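Local coordinates for conserved hypothetical protein (Pseudomonas aeruginosa PAO1, PDB 1TE5) that is a predicted class-II (Ntn-type) glutamine amidotransferase that probably hydrolyses glutamine to release ammonia, its physiological acceptor being unknown, at residues Y41-V46 and R101-F105; F181-S185 and L237-G241. All coordinates share one frame; numbering follows the deposited sequence.

Overall arrangement
Contact 1 (41-46 with 101-105) and contact 2 (181-185 with 237-241) lie on opposite sides of the chain's centre, their own centres about 23 Å apart, and do not touch. Both join the same two antiparallel sheets: each outermost strand of the seven-stranded sheet, 45-51 in contact 1 and 236-238 in contact 2, has a segment meeting the six-stranded sheet. Both are partly buried. Contact 1 pairs a buried tyrosine-threonine hydroxyl bond with stacked arginines at the surface, near the second subunit. Contact 2 hides C184 and the Q238 amide, runs out into a mostly exposed turn whose G241 N and S240 OG bond the carbonyls of C184 and S185, and meets no other chain.

Contact 1: residues Y41-V46 and R101-F105; sequences YEGRGV and RYWTF
Y41 OH and T104 OG1, of two buried residues, lie 2.7 Å apart in a hydrogen bond either could donate, the first of three kinds of interaction joining the 41-46 hairpin to strand 101-108. Y102 O, near the Y41 ring plane at its edge, is a second possible acceptor, 3.1 Å from Y41 OH. Separately, a water donates to R44 O at 2.9 Å and accepts from Y102 N at 2.7 Å. The second kind is apolar: V46 CG1 packs against CB and CD1 of Y102, 3.8 Å from Y102 CD1. V46 CG2, in the same hairpin, lies over one face of the Y41 ring, toward its rim, and near T104 OG1. The third is a guanidinium stack, R44 on R101, with planes 23° apart and centres 4.1 Å apart. R101 folds back at chi2 and chi3 (both -58°) to meet the extended R44 chain. Two like charges meet here; the R101 NH1 salt bridge to D178 probably offsets part of this. The type II' turn E42-G45 sets R44 at the hairpin tip. I95 of strand 94-98 touches V46 and Y102, S175 of strand 171-175 touches Y41, and V124 of the second subunit packs on R44 and Y102.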
# COMPACT_ATOMS: atom_id res chain seq x y z
N TYR A 41 -3.03 10.08 2.76
CA TYR A 41 -1.68 10.40 3.19
C TYR A 41 -1.48 10.79 4.63
O TYR A 41 -2.34 11.40 5.25
CB TYR A 41 -1.11 11.48 2.29
CG TYR A 41 -1.04 11.06 0.85
CD1 TYR A 41 -2.18 11.04 0.05
CD2 TYR A 41 0.17 10.67 0.28
CE1 TYR A 41 -2.13 10.65 -1.28
CE2 TYR A 41 0.24 10.28 -1.05
CZ TYR A 41 -0.91 10.27 -1.82
OH TYR A 41 -0.83 9.88 -3.13
N GLU A 42 -0.31 10.46 5.15
CA GLU A 42 0.11 10.77 6.51
C GLU A 42 1.53 11.32 6.39
O GLU A 42 2.53 10.68 6.70
CB GLU A 42 0.16 9.48 7.31
CG GLU A 42 -0.29 9.59 8.75
CD GLU A 42 -0.67 8.24 9.34
OE1 GLU A 42 -1.80 7.76 9.05
OE2 GLU A 42 0.14 7.66 10.08
N GLY A 43 1.57 12.55 5.88
CA GLY A 43 2.85 13.18 5.59
C GLY A 43 3.12 12.80 4.13
O GLY A 43 2.24 13.03 3.28
N ARG A 44 4.29 12.26 3.82
CA ARG A 44 4.58 11.82 2.46
C ARG A 44 4.18 10.37 2.29
O ARG A 44 4.06 9.88 1.17
CB ARG A 44 6.05 12.02 2.11
CG ARG A 44 6.38 13.48 1.82
CD ARG A 44 7.86 13.72 1.63
NE ARG A 44 8.18 15.11 1.95
CZ ARG A 44 8.91 15.92 1.18
NH1 ARG A 44 9.13 17.16 1.57
NH2 ARG A 44 9.44 15.47 0.04
N GLY A 45 3.98 9.68 3.41
CA GLY A 45 3.57 8.29 3.39
C GLY A 45 2.11 8.13 2.98
O GLY A 45 1.31 9.03 3.17
N VAL A 46 1.76 6.97 2.42
CA VAL A 46 0.40 6.71 1.98
C VAL A 46 -0.13 5.38 2.50
O VAL A 46 0.61 4.40 2.61
CB VAL A 46 0.30 6.73 0.42
CG1 VAL A 46 1.26 5.75 -0.19
CG2 VAL A 46 -1.10 6.40 -0.03
N ARG A 101 7.92 10.81 -4.49
CA ARG A 101 6.57 11.06 -3.99
C ARG A 101 5.70 9.88 -4.41
O ARG A 101 5.89 9.32 -5.48
CB ARG A 101 5.98 12.34 -4.60
CG ARG A 101 6.86 13.58 -4.57
CD ARG A 101 7.29 13.98 -3.17
NE ARG A 101 6.17 14.24 -2.27
CZ ARG A 101 5.96 15.39 -1.64
NH1 ARG A 101 4.91 15.51 -0.84
NH2 ARG A 101 6.80 16.41 -1.81
N TYR A 102 4.78 9.44 -3.54
CA TYR A 102 3.89 8.34 -3.93
C TYR A 102 2.72 8.94 -4.70
O TYR A 102 2.08 9.86 -4.22
CB TYR A 102 3.39 7.57 -2.70
CG TYR A 102 4.42 6.67 -2.04
CD1 TYR A 102 4.80 6.88 -0.71
CD2 TYR A 102 5.04 5.63 -2.74
CE1 TYR A 102 5.76 6.08 -0.10
CE2 TYR A 102 6.01 4.82 -2.14
CZ TYR A 102 6.35 5.06 -0.82
OH TYR A 102 7.33 4.29 -0.22
N TRP A 103 2.50 8.47 -5.91
CA TRP A 103 1.39 8.98 -6.70
C TRP A 103 0.20 8.05 -6.54
O TRP A 103 0.37 6.83 -6.57
CB TRP A 103 1.77 9.09 -8.18
CG TRP A 103 2.52 10.34 -8.50
CD1 TRP A 103 3.64 10.82 -7.87
CD2 TRP A 103 2.22 11.27 -9.55
NE1 TRP A 103 4.06 11.98 -8.47
CE2 TRP A 103 3.21 12.28 -9.50
CE3 TRP A 103 1.23 11.34 -10.54
CZ2 TRP A 103 3.23 13.35 -10.40
CZ3 TRP A 103 1.25 12.40 -11.43
CH2 TRP A 103 2.24 13.39 -11.35
N THR A 104 -0.99 8.62 -6.45
CA THR A 104 -2.22 7.84 -6.29
C THR A 104 -3.15 8.16 -7.47
O THR A 104 -3.29 9.32 -7.85
CB THR A 104 -2.90 8.14 -4.92
OG1 THR A 104 -2.07 7.65 -3.86
CG2 THR A 104 -4.24 7.45 -4.83
N PHE A 105 -3.77 7.14 -8.05
CA PHE A 105 -4.65 7.31 -9.20
C PHE A 105 -5.96 6.52 -9.10
O PHE A 105 -5.98 5.35 -8.73
CB PHE A 105 -3.87 6.88 -10.44
CG PHE A 105 -4.63 6.97 -11.74
CD1 PHE A 105 -4.58 8.11 -12.52
CD2 PHE A 105 -5.32 5.86 -12.23
CE1 PHE A 105 -5.19 8.15 -13.77
CE2 PHE A 105 -5.94 5.90 -13.48
CZ PHE A 105 -5.88 7.05 -14.25
O HOH W 1 4.16 11.04 -1.45

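Contact 2: residues F181-S185 and L237-G241; sequences FTFCS and LQQSG
Q238 of strand 236-238 reaches across C184 toward T182. Its CB starts the contact, 3.9 Å from C184 CB and close to the sulfur as well. CG stands anti to the carbonyl carbon (chi1 -68°), and the extended chain beyond it carries the amide past the cysteine. CD comes near the T182 hydroxyl, and both ends of the amide, OE1 and NE2, lie 3.7 Å from T182 OG1. There they part: NE2 lies 3.6 Å from C184 CB, whereas OE1 accepts a hydrogen bond from a water at 2.6 Å. That water is also bonded to T182 OG1, at 2.8 Å, so it bridges the threonine hydroxyl and the amide oxygen. L188 and Y190 of strand 188-194 also touch the Q238 side chain.

C184 SG, anti to its own N, points into the turn and comes 3.3 Å from Q239 O. Farther along, one backbone bond and one side-chain bond follow. G241 N donates to C184 O at 2.8 Å, with an N-H...O angle of 152°, and S240 OG donates to S185 O at 3.0 Å, in the carbonyl plane and on a lone pair. R165 NH2 of helix 150-165 also bonds the S240 hydroxyl. G241 adopts a positive phi of 94° as the chain turns toward strand 243-247, the sheet neighbour of 180-183. Residues 239-242 are a tight connection from the edge strand of one antiparallel sheet to the other, consistent with the stacked sheets of the alpha-beta-beta-alpha Ntn fold.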
# COMPACT_ATOMS: atom_id res chain seq x y z
N PHE A 181 -5.14 16.43 -8.30
CA PHE A 181 -5.58 16.75 -9.64
C PHE A 181 -6.90 16.05 -9.93
O PHE A 181 -7.06 14.86 -9.69
CB PHE A 181 -4.52 16.33 -10.65
CG PHE A 181 -4.88 16.62 -12.08
CD1 PHE A 181 -5.14 15.58 -12.97
CD2 PHE A 181 -4.93 17.92 -12.55
CE1 PHE A 181 -5.43 15.83 -14.30
CE2 PHE A 181 -5.23 18.19 -13.88
CZ PHE A 181 -5.48 17.14 -14.75
N THR A 182 -7.88 16.79 -10.47
CA THR A 182 -9.16 16.17 -10.87
C THR A 182 -9.37 16.45 -12.36
O THR A 182 -8.91 17.45 -12.92
CB THR A 182 -10.44 16.67 -10.14
OG1 THR A 182 -10.81 17.98 -10.61
CG2 THR A 182 -10.21 16.73 -8.69
N PHE A 183 -10.05 15.54 -13.00
CA PHE A 183 -10.38 15.62 -14.42
C PHE A 183 -11.76 15.03 -14.63
O PHE A 183 -12.02 13.89 -14.22
CB PHE A 183 -9.36 14.90 -15.30
CG PHE A 183 -9.58 15.11 -16.78
CD1 PHE A 183 -9.07 16.23 -17.42
CD2 PHE A 183 -10.32 14.20 -17.53
CE1 PHE A 183 -9.29 16.45 -18.77
CE2 PHE A 183 -10.55 14.40 -18.89
CZ PHE A 183 -10.03 15.53 -19.50
N CYS A 184 -12.64 15.78 -15.27
CA CYS A 184 -14.00 15.33 -15.53
C CYS A 184 -14.25 15.10 -17.01
O CYS A 184 -13.85 15.90 -17.86
CB CYS A 184 -14.98 16.36 -14.99
SG CYS A 184 -16.67 16.10 -15.53
N SER A 185 -14.90 13.98 -17.32
CA SER A 185 -15.22 13.63 -18.70
C SER A 185 -16.73 13.40 -18.78
O SER A 185 -17.40 13.87 -19.70
CB SER A 185 -14.49 12.34 -19.10
OG SER A 185 -13.70 12.53 -20.26
N LEU A 237 -21.01 21.52 -9.94
CA LEU A 237 -20.93 20.42 -10.88
C LEU A 237 -19.94 20.71 -12.01
O LEU A 237 -19.95 21.79 -12.60
CB LEU A 237 -22.31 20.10 -11.46
CG LEU A 237 -23.43 19.75 -10.46
CD1 LEU A 237 -24.71 19.41 -11.21
CD2 LEU A 237 -23.02 18.59 -9.59
N GLN A 238 -19.05 19.76 -12.25
CA GLN A 238 -18.05 19.89 -13.30
C GLN A 238 -18.57 19.36 -14.63
O GLN A 238 -19.33 18.38 -14.67
CB GLN A 238 -16.76 19.16 -12.91
CG GLN A 238 -15.99 19.76 -11.75
CD GLN A 238 -14.70 19.03 -11.46
OE1 GLN A 238 -14.41 18.69 -10.31
NE2 GLN A 238 -13.90 18.78 -12.49
N GLN A 239 -18.17 20.02 -15.71
CA GLN A 239 -18.55 19.64 -17.07
C GLN A 239 -17.42 18.85 -17.74
O GLN A 239 -16.29 18.83 -17.27
CB GLN A 239 -18.81 20.89 -17.91
CG GLN A 239 -19.71 21.92 -17.26
CD GLN A 239 -19.41 23.33 -17.75
OE1 GLN A 239 -19.40 24.28 -16.97
NE2 GLN A 239 -19.14 23.45 -19.05
N SER A 240 -17.74 18.26 -18.88
CA SER A 240 -16.77 17.49 -19.64
C SER A 240 -15.58 18.36 -20.05
O SER A 240 -15.76 19.47 -20.57
CB SER A 240 -17.46 16.90 -20.88
OG SER A 240 -16.60 16.07 -21.64
N GLY A 241 -14.37 17.87 -19.79
CA GLY A 241 -13.16 18.58 -20.15
C GLY A 241 -12.57 19.46 -19.06
O GLY A 241 -11.45 19.98 -19.21
O HOH W 2 -12.38 19.27 -8.72